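Local coordinates for SusD superfamily protein (Bacteroides thetaiotaomicron VPI-5482, PDB 3HDX) that probably binds polysaccharides at the outer membrane as a SusD homologue, helping the bacterium to capture carbohydrate, at residues N195-Y200 / S220-D225; G255-G260 / S357-R362; R379-V384 / V399-D404. All coordinates share one frame; numbering follows the deposited sequence. Where two conformers were deposited one is given.

Interaction 1: residues N195-Y200 / S220-D225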
ATOM      1  N   ASN A 195      -8.567   9.152   6.683  1.00 12.29           N
ATOM      2  CA  ASN A 195      -9.148  10.477   6.509  1.00 12.45           C
ATOM      3  C   ASN A 195      -9.689  10.625   5.096  1.00 11.50           C
ATOM      4  O   ASN A 195      -9.605   9.699   4.257  1.00 12.03           O
ATOM      5  CB  ASN A 195      -8.095  11.542   6.895  1.00 12.65           C
ATOM      6  CG  ASN A 195      -6.875  11.544   5.971  1.00 12.25           C
ATOM      7  OD1 ASN A 195      -7.018  11.744   4.770  1.00 11.86           O
ATOM      8  ND2 ASN A 195      -5.676  11.347   6.541  1.00 13.14           N
ATOM      9  N   LYS A 196     -10.253  11.788   4.801  1.00 11.57           N
ATOM     10  CA  LYS A 196     -10.882  11.994   3.498  1.00 12.29           C
ATOM     11  C   LYS A 196      -9.884  11.746   2.348  1.00 10.71           C
ATOM     12  O   LYS A 196     -10.250  11.146   1.309  1.00 11.79           O
ATOM     13  CB  LYS A 196     -11.462  13.387   3.373  1.00 13.40           C
ATOM     14  CG  LYS A 196     -12.441  13.577   2.225  1.00 13.03           C
ATOM     15  CD  LYS A 196     -12.797  15.046   1.957  1.00 14.67           C
ATOM     16  CE  LYS A 196     -13.532  15.787   3.059  1.00 15.56           C
ATOM     17  NZ  LYS A 196     -14.878  15.149   3.320  1.00 17.47           N
ATOM     18  N   LEU A 197      -8.641  12.224   2.516  1.00 11.43           N
ATOM     19  CA  LEU A 197      -7.615  12.038   1.480  1.00 11.16           C
ATOM     20  C   LEU A 197      -7.150  10.586   1.365  1.00 11.70           C
ATOM     21  O   LEU A 197      -6.793  10.126   0.260  1.00 11.08           O
ATOM     22  CB  LEU A 197      -6.465  13.018   1.609  1.00 11.31           C
ATOM     23  CG  LEU A 197      -6.878  14.493   1.520  1.00 11.85           C
ATOM     24  CD1 LEU A 197      -5.602  15.428   1.514  1.00 12.12           C
ATOM     25  CD2 LEU A 197      -7.787  14.745   0.255  1.00 11.62           C
ATOM     26  N   SER A 198      -7.178   9.852   2.486  1.00 10.52           N
ATOM     27  CA  SER A 198      -6.913   8.397   2.431  1.00 11.08           C
ATOM     28  C   SER A 198      -7.879   7.761   1.414  1.00 10.92           C
ATOM     29  O   SER A 198      -7.477   6.994   0.534  1.00  9.89           O
ATOM     30  CB  SER A 198      -7.133   7.748   3.803  1.00 11.28           C
ATOM     31  OG  SER A 198      -6.460   8.438   4.841  1.00 11.47           O
ATOM     32  N   ALA A 199      -9.164   8.099   1.513  1.00 11.04           N
ATOM     33  CA  ALA A 199     -10.184   7.545   0.575  1.00 10.95           C
ATOM     34  C   ALA A 199      -9.909   7.962  -0.862  1.00 10.16           C
ATOM     35  O   ALA A 199      -9.974   7.144  -1.784  1.00 11.20           O
ATOM     36  CB  ALA A 199     -11.605   7.937   1.009  1.00 10.96           C
ATOM     37  N   TYR A 200      -9.612   9.252  -1.057  1.00 10.09           N
ATOM     38  CA  TYR A 200      -9.234   9.720  -2.407  1.00 10.61           C
ATOM     39  C   TYR A 200      -8.021   8.984  -2.976  1.00 10.79           C
ATOM     40  O   TYR A 200      -7.965   8.755  -4.186  1.00 10.44           O
ATOM     41  CB  TYR A 200      -9.032  11.238  -2.468  1.00 12.11           C
ATOM     42  CG  TYR A 200     -10.301  12.053  -2.606  1.00 12.20           C
ATOM     43  CD1 TYR A 200     -11.008  12.054  -3.792  1.00 13.32           C
ATOM     44  CD2 TYR A 200     -10.794  12.807  -1.555  1.00 11.68           C
ATOM     45  CE1 TYR A 200     -12.166  12.809  -3.948  1.00 13.68           C
ATOM     46  CE2 TYR A 200     -11.938  13.609  -1.711  1.00 12.61           C
ATOM     47  CZ  TYR A 200     -12.627  13.594  -2.887  1.00 13.70           C
ATOM     48  OH  TYR A 200     -13.762  14.328  -3.061  1.00 15.18           O
ATOM     49  N   SER A 220      -5.712  12.417  -7.849  1.00 12.19           N
ATOM     50  CA  SER A 220      -4.347  12.694  -7.380  0.50 10.90           C
ATOM     51  C   SER A 220      -4.176  14.207  -7.179  1.00 12.05           C
ATOM     52  O   SER A 220      -3.587  14.667  -6.187  1.00 12.22           O
ATOM     53  CB  SER A 220      -3.313  12.163  -8.386  0.50 10.36           C
ATOM     54  OG  SER A 220      -3.381  10.756  -8.533  0.50  8.24           O
ATOM     55  N   ALA A 221      -4.694  14.988  -8.133  1.00 11.57           N
ATOM     56  CA  ALA A 221      -4.658  16.463  -8.042  1.00 11.97           C
ATOM     57  C   ALA A 221      -5.369  16.946  -6.780  1.00 12.29           C
ATOM     58  O   ALA A 221      -4.865  17.772  -6.038  1.00 12.65           O
ATOM     59  CB  ALA A 221      -5.273  17.106  -9.305  1.00 13.32           C
ATOM     60  N   PHE A 222      -6.513  16.358  -6.489  1.00 12.05           N
ATOM     61  CA  PHE A 222      -7.299  16.773  -5.332  1.00 12.20           C
ATOM     62  C   PHE A 222      -6.491  16.541  -4.051  1.00 10.75           C
ATOM     63  O   PHE A 222      -6.441  17.377  -3.155  1.00 12.29           O
ATOM     64  CB  PHE A 222      -8.643  16.038  -5.268  1.00 12.13           C
ATOM     65  CG  PHE A 222      -9.565  16.584  -4.244  1.00 12.70           C
ATOM     66  CD1 PHE A 222     -10.434  17.620  -4.582  1.00 13.51           C
ATOM     67  CD2 PHE A 222      -9.541  16.123  -2.942  1.00 12.22           C
ATOM     68  CE1 PHE A 222     -11.283  18.192  -3.606  1.00 13.70           C
ATOM     69  CE2 PHE A 222     -10.344  16.702  -1.938  1.00 14.15           C
ATOM     70  CZ  PHE A 222     -11.245  17.730  -2.292  1.00 14.12           C
ATOM     71  N   ILE A 223      -5.850  15.383  -3.974  1.00 11.59           N
ATOM     72  CA  ILE A 223      -5.012  15.054  -2.830  1.00  9.93           C
ATOM     73  C   ILE A 223      -3.861  16.043  -2.622  1.00 11.31           C
ATOM     74  O   ILE A 223      -3.650  16.567  -1.526  1.00 13.15           O
ATOM     75  CB  ILE A 223      -4.463  13.596  -2.930  1.00 10.52           C
ATOM     76  CG1 ILE A 223      -5.604  12.582  -2.893  1.00 11.93           C
ATOM     77  CG2 ILE A 223      -3.478  13.314  -1.797  1.00 11.41           C
ATOM     78  CD1 ILE A 223      -5.203  11.224  -3.506  1.00 12.81           C
ATOM     79  N   ILE A 224      -3.130  16.300  -3.702  1.00 11.59           N
ATOM     80  CA  ILE A 224      -2.002  17.220  -3.660  1.00 11.52           C
ATOM     81  C   ILE A 224      -2.447  18.610  -3.241  1.00 11.75           C
ATOM     82  O   ILE A 224      -1.799  19.259  -2.389  1.00 14.34           O
ATOM     83  CB  ILE A 224      -1.296  17.272  -5.040  1.00 12.18           C
ATOM     84  CG1 ILE A 224      -0.595  15.924  -5.304  1.00 12.43           C
ATOM     85  CG2 ILE A 224      -0.284  18.430  -5.118  1.00 13.78           C
ATOM     86  CD1 ILE A 224      -0.264  15.621  -6.761  1.00 13.89           C
ATOM     87  N   ASP A 225      -3.577  19.031  -3.804  1.00 12.67           N
ATOM     88  CA  ASP A 225      -4.093  20.377  -3.536  1.00 12.35           C
ATOM     89  C   ASP A 225      -4.691  20.535  -2.147  1.00 13.91           C
ATOM     90  O   ASP A 225      -4.856  21.659  -1.719  1.00 16.96           O
ATOM     91  CB  ASP A 225      -5.067  20.814  -4.622  1.00 12.75           C
ATOM     92  CG  ASP A 225      -4.405  20.971  -5.990  1.00 14.57           C
ATOM     93  OD1 ASP A 225      -3.162  21.197  -6.037  1.00 17.23           O
ATOM     94  OD2 ASP A 225      -5.144  20.859  -7.003  1.00 15.86           O
TER

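Interaction 2: residues G255-G260 / S357-R362. With EDO (1,2-ethanediol), chain I.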
ATOM      1  N   GLY A 255       1.567  12.683   9.922  1.00 12.63           N
ATOM      2  CA  GLY A 255       0.507  13.130   9.030  1.00 13.12           C
ATOM      3  C   GLY A 255       0.800  12.899   7.546  1.00 13.21           C
ATOM      4  O   GLY A 255      -0.111  12.885   6.715  1.00 13.56           O
ATOM      5  N   SER A 256       2.079  12.725   7.231  1.00 12.63           N
ATOM      6  CA  SER A 256       2.506  12.442   5.880  1.00 11.71           C
ATOM      7  C   SER A 256       2.217  11.014   5.421  1.00 11.76           C
ATOM      8  O   SER A 256       2.339  10.718   4.214  1.00 13.30           O
ATOM      9  CB  SER A 256       3.967  12.838   5.691  1.00 12.56           C
ATOM     10  OG  SER A 256       4.131  14.256   5.862  1.00 13.29           O
ATOM     11  N   ARG A 257       1.809  10.151   6.354  1.00 11.73           N
ATOM     12  CA  ARG A 257       1.277   8.806   5.983  1.00 11.43           C
ATOM     13  C   ARG A 257      -0.182   9.050   5.582  1.00 11.98           C
ATOM     14  O   ARG A 257      -1.069   9.103   6.442  1.00 13.45           O
ATOM     15  CB  ARG A 257       1.403   7.810   7.105  1.00 12.33           C
ATOM     16  CG  ARG A 257       2.797   7.543   7.572  1.00 12.95           C
ATOM     17  CD  ARG A 257       2.848   6.335   8.479  1.00 13.52           C
ATOM     18  NE  ARG A 257       2.118   6.547   9.730  1.00 14.26           N
ATOM     19  CZ  ARG A 257       2.621   6.955  10.906  1.00 14.35           C
ATOM     20  NH1 ARG A 257       3.907   7.297  11.063  1.00 13.66           N
ATOM     21  NH2 ARG A 257       1.811   7.057  11.958  1.00 14.70           N
ATOM     22  N   ILE A 258      -0.416   9.295   4.295  1.00 11.27           N
ATOM     23  CA  ILE A 258      -1.769   9.591   3.794  1.00 12.38           C
ATOM     24  C   ILE A 258      -2.710   8.408   4.065  1.00 12.68           C
ATOM     25  O   ILE A 258      -3.865   8.627   4.440  1.00 13.83           O
ATOM     26  CB  ILE A 258      -1.745  10.000   2.315  1.00 12.94           C
ATOM     27  CG1 ILE A 258      -0.986  11.312   2.158  1.00 13.74           C
ATOM     28  CG2 ILE A 258      -3.205  10.126   1.724  1.00 13.02           C
ATOM     29  CD1 ILE A 258      -0.780  11.723   0.712  1.00 13.81           C
ATOM     30  N   LEU A 259      -2.190   7.196   3.872  1.00 12.45           N
ATOM     31  CA  LEU A 259      -2.891   5.953   4.230  1.00 11.31           C
ATOM     32  C   LEU A 259      -1.855   4.960   4.722  1.00 11.64           C
ATOM     33  O   LEU A 259      -0.888   4.635   3.996  1.00 12.16           O
ATOM     34  CB  LEU A 259      -3.689   5.394   3.035  1.00 12.11           C
ATOM     35  CG  LEU A 259      -4.771   4.337   3.326  1.00 12.39           C
ATOM     36  CD1 LEU A 259      -5.656   4.202   2.075  1.00 14.84           C
ATOM     37  CD2 LEU A 259      -4.254   2.993   3.729  1.00 14.80           C
ATOM     38  N   GLY A 260      -2.032   4.484   5.943  1.00 12.99           N
ATOM     39  CA  GLY A 260      -1.133   3.484   6.487  1.00 12.88           C
ATOM     40  C   GLY A 260      -1.725   2.798   7.686  1.00 14.09           C
ATOM     41  O   GLY A 260      -2.856   3.108   8.066  1.00 14.22           O
ATOM     42  N   SER A 357       5.360   1.114  10.611  1.00 15.10           N
ATOM     43  CA  SER A 357       4.037   1.208  10.017  1.00 15.15           C
ATOM     44  C   SER A 357       4.107   0.776   8.559  1.00 13.40           C
ATOM     45  O   SER A 357       5.130   0.969   7.878  1.00 13.49           O
ATOM     46  CB  SER A 357       3.527   2.655   9.993  1.00 16.84           C
ATOM     47  OG  SER A 357       3.329   3.215  11.267  1.00 18.52           O
ATOM     48  N   ILE A 358       3.002   0.200   8.101  1.00 12.66           N
ATOM     49  CA  ILE A 358       2.750   0.051   6.679  1.00 14.10           C
ATOM     50  C   ILE A 358       2.372   1.448   6.152  1.00 13.50           C
ATOM     51  O   ILE A 358       1.510   2.143   6.741  1.00 14.30           O
ATOM     52  CB  ILE A 358       1.618  -0.951   6.406  1.00 14.03           C
ATOM     53  CG1 ILE A 358       2.011  -2.362   6.807  1.00 17.16           C
ATOM     54  CG2 ILE A 358       1.177  -0.886   4.913  1.00 15.60           C
ATOM     55  CD1 ILE A 358       0.822  -3.294   6.948  1.00 17.67           C
ATOM     56  N   VAL A 359       3.046   1.880   5.083  1.00 12.37           N
ATOM     57  CA  VAL A 359       2.732   3.148   4.424  1.00 13.01           C
ATOM     58  C   VAL A 359       2.221   2.815   3.039  1.00 11.65           C
ATOM     59  O   VAL A 359       2.994   2.514   2.121  1.00 13.09           O
ATOM     60  CB  VAL A 359       3.904   4.100   4.375  1.00 13.82           C
ATOM     61  CG1 VAL A 359       3.510   5.388   3.608  1.00 14.60           C
ATOM     62  CG2 VAL A 359       4.440   4.393   5.827  1.00 14.21           C
ATOM     63  N   PHE A 360       0.890   2.792   2.908  1.00 12.81           N
ATOM     64  CA  PHE A 360       0.309   2.509   1.621  1.00 12.43           C
ATOM     65  C   PHE A 360       0.608   3.619   0.635  1.00 11.82           C
ATOM     66  O   PHE A 360       0.956   3.345  -0.503  1.00 12.34           O
ATOM     67  CB  PHE A 360      -1.184   2.214   1.719  1.00 13.90           C
ATOM     68  CG  PHE A 360      -1.824   1.994   0.393  1.00 13.86           C
ATOM     69  CD1 PHE A 360      -1.665   0.785  -0.298  1.00 14.78           C
ATOM     70  CD2 PHE A 360      -2.532   3.007  -0.228  1.00 14.71           C
ATOM     71  CE1 PHE A 360      -2.272   0.620  -1.582  1.00 15.37           C
ATOM     72  CE2 PHE A 360      -3.109   2.811  -1.481  1.00 15.58           C
ATOM     73  CZ  PHE A 360      -2.948   1.647  -2.145  1.00 15.74           C
ATOM     74  N   THR A 361       0.429   4.864   1.078  1.00 12.34           N
ATOM     75  CA  THR A 361       0.697   6.018   0.244  1.00 12.55           C
ATOM     76  C   THR A 361       1.087   7.237   1.054  1.00 12.66           C
ATOM     77  O   THR A 361       0.861   7.349   2.259  1.00 12.96           O
ATOM     78  CB  THR A 361      -0.493   6.338  -0.690  1.00 13.81           C
ATOM     79  OG1 THR A 361      -0.099   7.303  -1.684  1.00 14.24           O
ATOM     80  CG2 THR A 361      -1.729   6.826   0.063  1.00 14.30           C
ATOM     81  N   ARG A 362       1.689   8.147   0.326  1.00 13.34           N
ATOM     82  CA  ARG A 362       2.241   9.393   0.792  1.00 13.57           C
ATOM     83  C   ARG A 362       2.334  10.327  -0.415  1.00 12.19           C
ATOM     84  O   ARG A 362       2.165   9.897  -1.567  1.00 11.40           O
ATOM     85  CB  ARG A 362       3.606   9.187   1.467  1.00 13.36           C
ATOM     86  CG  ARG A 362       4.653   8.462   0.609  1.00 12.89           C
ATOM     87  CD  ARG A 362       5.831   8.063   1.515  1.00 12.40           C
ATOM     88  NE  ARG A 362       6.891   7.312   0.826  1.00 12.81           N
ATOM     89  CZ  ARG A 362       7.941   7.860   0.220  1.00 12.82           C
ATOM     90  NH1 ARG A 362       8.067   9.169   0.093  1.00 13.12           N
ATOM     91  NH2 ARG A 362       8.862   7.080  -0.311  1.00 11.87           N
TER
HETATM   92  C1  EDO I 608      -4.419   6.174   8.169  1.00 21.24           C
HETATM   93  O1  EDO I 608      -4.558   5.455   6.993  1.00 17.90           O
HETATM   94  C2  EDO I 608      -3.605   7.402   7.966  1.00 20.71           C
HETATM   95  O2  EDO I 608      -2.228   7.029   7.856  1.00 20.52           O

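Interaction 3: residues R379-V384 / V399-D404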
ATOM      1  N   ARG A 379      -0.307  14.387 -21.962  1.00 18.47           N
ATOM      2  CA  ARG A 379       0.024  15.668 -21.355  1.00 18.62           C
ATOM      3  C   ARG A 379       1.387  15.563 -20.662  1.00 17.40           C
ATOM      4  O   ARG A 379       1.602  15.994 -19.562  1.00 18.44           O
ATOM      5  CB  ARG A 379      -1.106  16.117 -20.439  1.00 19.13           C
ATOM      6  CG  ARG A 379      -2.370  16.442 -21.236  1.00 20.37           C
ATOM      7  CD  ARG A 379      -3.615  16.495 -20.337  1.00 20.64           C
ATOM      8  NE  ARG A 379      -3.454  17.467 -19.276  1.00 20.86           N
ATOM      9  CZ  ARG A 379      -4.270  17.588 -18.222  1.00 21.31           C
ATOM     10  NH1 ARG A 379      -5.324  16.780 -18.073  1.00 22.43           N
ATOM     11  NH2 ARG A 379      -4.018  18.488 -17.291  1.00 21.68           N
ATOM     12  N   SER A 380       2.345  15.002 -21.401  1.00 19.25           N
ATOM     13  CA  SER A 380       3.706  14.772 -20.893  1.00 19.39           C
ATOM     14  C   SER A 380       4.440  15.998 -20.404  1.00 18.73           C
ATOM     15  O   SER A 380       5.144  15.914 -19.425  1.00 18.27           O
ATOM     16  CB  SER A 380       4.527  14.030 -21.956  1.00 19.91           C
ATOM     17  OG  SER A 380       3.873  12.828 -22.250  1.00 21.68           O
ATOM     18  N   THR A 381       4.269  17.161 -21.064  1.00 21.13           N
ATOM     19  CA  THR A 381       4.928  18.373 -20.626  0.50 21.29           C
ATOM     20  C   THR A 381       4.513  18.722 -19.192  1.00 20.34           C
ATOM     21  O   THR A 381       5.321  19.099 -18.384  1.00 21.90           O
ATOM     22  CB  THR A 381       4.652  19.545 -21.620  0.50 22.61           C
ATOM     23  OG1 THR A 381       4.826  19.075 -22.975  0.50 22.69           O
ATOM     24  CG2 THR A 381       5.577  20.676 -21.330  0.50 23.54           C
ATOM     25  N   GLU A 382       3.227  18.547 -18.884  1.00 19.77           N
ATOM     26  CA  GLU A 382       2.747  18.792 -17.531  1.00 19.48           C
ATOM     27  C   GLU A 382       3.259  17.744 -16.518  1.00 17.59           C
ATOM     28  O   GLU A 382       3.493  18.067 -15.355  1.00 19.15           O
ATOM     29  CB  GLU A 382       1.219  18.829 -17.535  1.00 19.89           C
ATOM     30  CG  GLU A 382       0.621  19.968 -18.383  1.00 23.39           C
ATOM     31  CD  GLU A 382      -0.863  19.796 -18.571  1.00 24.62           C
ATOM     32  OE1 GLU A 382      -1.515  19.810 -17.517  1.00 27.53           O
ATOM     33  OE2 GLU A 382      -1.346  19.583 -19.713  1.00 26.48           O
ATOM     34  N   ALA A 383       3.462  16.499 -16.959  1.00 15.48           N
ATOM     35  CA  ALA A 383       3.952  15.447 -16.081  1.00 13.20           C
ATOM     36  C   ALA A 383       5.335  15.752 -15.516  1.00 14.19           C
ATOM     37  O   ALA A 383       5.648  15.408 -14.358  1.00 14.50           O
ATOM     38  CB  ALA A 383       3.988  14.111 -16.838  1.00 13.46           C
ATOM     39  N   VAL A 384       6.163  16.411 -16.335  1.00 14.30           N
ATOM     40  CA  VAL A 384       7.557  16.682 -15.965  1.00 15.07           C
ATOM     41  C   VAL A 384       7.663  17.491 -14.696  1.00 15.12           C
ATOM     42  O   VAL A 384       8.521  17.187 -13.859  1.00 14.76           O
ATOM     43  CB  VAL A 384       8.350  17.345 -17.151  1.00 16.64           C
ATOM     44  CG1 VAL A 384       9.717  17.851 -16.697  1.00 16.98           C
ATOM     45  CG2 VAL A 384       8.493  16.361 -18.328  1.00 17.47           C
ATOM     46  N   VAL A 399      14.775  17.729 -14.882  1.00 15.16           N
ATOM     47  CA  VAL A 399      14.761  17.271 -16.244  1.00 16.08           C
ATOM     48  C   VAL A 399      13.745  18.058 -17.062  1.00 16.07           C
ATOM     49  O   VAL A 399      12.870  18.719 -16.514  1.00 16.54           O
ATOM     50  CB  VAL A 399      14.515  15.754 -16.377  1.00 15.26           C
ATOM     51  CG1 VAL A 399      15.718  14.964 -15.771  1.00 16.66           C
ATOM     52  CG2 VAL A 399      13.151  15.349 -15.711  1.00 16.47           C
ATOM     53  N   SER A 400      13.919  17.996 -18.382  1.00 16.66           N
ATOM     54  CA  SER A 400      12.991  18.643 -19.306  0.50 17.40           C
ATOM     55  C   SER A 400      12.621  17.673 -20.415  1.00 16.81           C
ATOM     56  O   SER A 400      13.410  16.822 -20.859  1.00 16.58           O
ATOM     57  CB  SER A 400      13.554  19.958 -19.831  0.50 18.91           C
ATOM     58  OG  SER A 400      14.670  19.695 -20.633  0.50 20.81           O
ATOM     59  N   PHE A 401      11.386  17.801 -20.885  1.00 17.48           N
ATOM     60  CA  PHE A 401      10.842  16.851 -21.857  1.00 17.54           C
ATOM     61  C   PHE A 401      11.651  16.773 -23.175  1.00 16.70           C
ATOM     62  O   PHE A 401      11.969  15.667 -23.632  1.00 17.05           O
ATOM     63  CB  PHE A 401       9.337  17.142 -22.064  1.00 17.95           C
ATOM     64  CG  PHE A 401       8.574  16.076 -22.802  1.00 17.93           C
ATOM     65  CD1 PHE A 401       8.777  14.708 -22.544  1.00 18.18           C
ATOM     66  CD2 PHE A 401       7.564  16.425 -23.709  1.00 19.40           C
ATOM     67  CE1 PHE A 401       8.054  13.733 -23.210  1.00 18.22           C
ATOM     68  CE2 PHE A 401       6.794  15.413 -24.351  1.00 18.86           C
ATOM     69  CZ  PHE A 401       7.047  14.087 -24.097  1.00 18.95           C
ATOM     70  N   LYS A 402      12.018  17.932 -23.742  1.00 17.03           N
ATOM     71  CA  LYS A 402      12.776  17.918 -25.010  1.00 18.06           C
ATOM     72  C   LYS A 402      14.220  17.497 -24.847  1.00 16.94           C
ATOM     73  O   LYS A 402      14.666  16.514 -25.464  1.00 18.03           O
ATOM     74  CB  LYS A 402      12.672  19.274 -25.723  1.00 21.10           C
ATOM     75  CG  LYS A 402      13.334  19.307 -27.076  1.00 25.64           C
ATOM     76  CD  LYS A 402      13.089  20.673 -27.737  1.00 29.15           C
ATOM     77  CE  LYS A 402      13.937  20.838 -28.983  1.00 32.34           C
ATOM     78  NZ  LYS A 402      13.803  19.715 -29.980  1.00 34.95           N
ATOM     79  N   LYS A 403      14.937  18.191 -23.974  1.00 17.32           N
ATOM     80  CA  LYS A 403      16.375  17.929 -23.772  0.50 18.35           C
ATOM     81  C   LYS A 403      16.670  16.525 -23.266  1.00 17.68           C
ATOM     82  O   LYS A 403      17.608  15.880 -23.761  1.00 18.24           O
ATOM     83  CB  LYS A 403      16.983  18.957 -22.820  0.50 18.84           C
ATOM     84  CG  LYS A 403      18.501  18.881 -22.635  0.50 19.72           C
ATOM     85  CD  LYS A 403      18.964  19.896 -21.601  0.50 19.33           C
ATOM     86  CE  LYS A 403      18.365  19.535 -20.245  0.50 19.72           C
ATOM     87  NZ  LYS A 403      18.724  20.463 -19.145  0.50 20.74           N
ATOM     88  N   ASP A 404      15.871  16.053 -22.295  1.00 16.38           N
ATOM     89  CA  ASP A 404      16.160  14.749 -21.648  1.00 16.50           C
ATOM     90  C   ASP A 404      15.392  13.550 -22.169  1.00 17.12           C
ATOM     91  O   ASP A 404      15.866  12.406 -21.995  1.00 17.86           O
ATOM     92  CB  ASP A 404      16.003  14.900 -20.145  1.00 17.35           C
ATOM     93  CG  ASP A 404      16.911  15.954 -19.602  1.00 17.60           C
ATOM     94  OD1 ASP A 404      18.122  15.862 -19.909  1.00 20.78           O
ATOM     95  OD2 ASP A 404      16.495  16.841 -18.855  1.00 17.75           O
TER

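Interaction 1: residues N195-Y200 / S220-D225
The inner half of this contact is filled by Ile223, whose side chain reaches helix 196-209 between Leu197 and Tyr200. Ile223 CD1 comes to 3.6 Å from Tyr200 C, and Ile223 CG1 lies 3.7 Å from Tyr200 CB, so the branch meets backbone as well as side chain. Leu197 answers with both methyls: Leu197 CD1 sits 3.8 Å from the carbonyl oxygen Ile223 O, and Leu197 CD2 meets the edge of the Phe222 ring, 3.9 Å from Phe222 CE2, the two side chains crossing at about a right angle. Leu197 and Ile223 are both buried. The axes of the two segments approach to 9.6 Å and run at 154°, which makes the successive helices 196-209 and 213-226 an antiparallel hairpin, consistent with the helical, TPR-like build of the SusD family. Tyr200 and Phe222 form the partly exposed, more solvent-facing side, which is still closely packed. Phe222 carries CG anti to its backbone N, and its ring crosses that of Tyr200 obliquely, with planes at 33° and centroids 4.5 Å apart; the rings approach closest at CE2 of Tyr200 and CE2 of Phe222, 3.5 Å. Phe222 also stacks on His226. At the helix start, Asn195 and Ser198 make a capping box: Asn195 OD1 takes Ser198 N at 3.0 Å, from above the carbonyl plane, and Asn195 N donates in return to Ser198 OG. A weak second bond from Leu197 N also ends on OD1.

Interaction 2: residues G255-G260 / S357-R362
Arg257 leaves the backbone with CG anti to its carbonyl carbon, and an extended chi2 carries the chain across Val359 at about a right angle, Arg257 CD lying 3.7 Å from Val359 CG2. A bend at chi3 (-65°) then turns NE and the guanidinium over Ser357, so that Ser357 OG stands above the centre of the guanidinium face, 3.8 Å from Arg257 CZ. Ser357 OG itself bonds to Asn262, and the Arg257 nitrogens donate to the carbonyls of Leu246, Ser249 and Gly191. Ile258, with CG1 likewise anti to the carbonyl carbon, extends its CD1 to 3.6 Å from Arg362 C. The strands 259-261 and 358-361 pair antiparallel, Leu259 with Thr361 (hydrogen-bonded) and Gly260 with Val359 (non-hydrogen-bonded); between these pairs the register shifts by one at a classic beta bulge, Ile258 and Leu259 both facing Thr361. The regular bond, Thr361 N to Leu259 O, is 3.2 Å long at 161°, in the carbonyl plane. The other links are weak: Thr361 O receives Ile258 N at 3.1 Å and Leu259 N at 3.5 Å, and the short bond from Phe360 N to Leu259 O is strongly bent. Leu259 and Phe360 both hold CG anti to the backbone N and lie side by side, Leu259 CD2 being 3.8 Å from Phe360 CB. Thr361 sets CG2 in the crowded position between N and carbonyl carbon, 3.8 Å from Leu259 CB, while its OG1 bonds to Asp365. Arg362 CG takes the same crowded place (chi1 55°), from which the extended chain leads away to salt bridges with Glu364, Glu423 and Glu427. An ethanediol, probably from the crystallisation liquor, bridges Arg257 O and the backbone N and O of Gly260.

Interaction 3: residues R379-V384 / V399-D404
The two backbones draw nearest where the start of helix 380-391 meets the entry to the short helix 401-405, with CA to CA distances of 6.2 Å for Thr381 and Phe401 and 6.7 Å for Val384 and Ser400. Phe401 fills the gap. With CG anti to its backbone N (chi1 -167°), it presents one ring face to Ser380, and Ser380 CB stands 3.8 Å from the Phe401 ring centroid, 29° off the normal, a CH-pi contact. The approach is displaced toward the ring tip, Phe401 CZ being 3.3 Å from Ser380 CB. Thr381 OG1 touches the same ring near CD2 on the more exposed flank. Val384, one helical turn beyond Ser380, divides its branches: Val384 CG2 packs 3.9 Å from Phe401 CB, whereas CG1, anti to the backbone N (chi1 170°), comes to 3.3 Å from Val399 O, a tight meeting of methyl and carbonyl. The contact thus fastens the loop that leaves helix 380-391, and the short helix after it, back onto that helix's first turn, within the SusD-family part of the mainly helical scaffold. Leu412 of helix 409-423 adjoins Ser380, Val384 and Phe401, so the cluster rests on a third helix. Between the two segments the contact is made without hydrogen bonds; polar bonds lie inside each segment or go to neighbours such as Arg397 and Asn388. Ser400 N, at the N-cap position, donates to the anti lone pair of Asp404 OD2 at 2.9 Å. Away from the interface, Arg379 grips Glu382 side-on: Glu382 OE1 offers its syn lone pair to Arg379 NH2 at 2.8 Å, while OE2 is met by NE from above the carboxylate plane.

Interaction 2 is the most deeply buried, its centre about 8 Å from the centre of the chain, and the one of the three joined by backbone hydrogen bonds. Interaction 1, about 15 Å from that centre, is apolar helix-to-helix packing, half buried and half partly exposed; interaction 3, about 28 Å out, also lacks hydrogen bonds across it, but mixes valine packing with a CH-pi contact to one aromatic ring near the surface. Interactions 1 and 2 touch: Ser198 OG, already part of the capping box, probably hydrogen-bonds to Ile258 O at 2.6 Å, linking helix start to bulge. Interaction 3 touches neither, and its Arg379-Glu382 salt bridge lies on the exposed side of the helix, away from the packing.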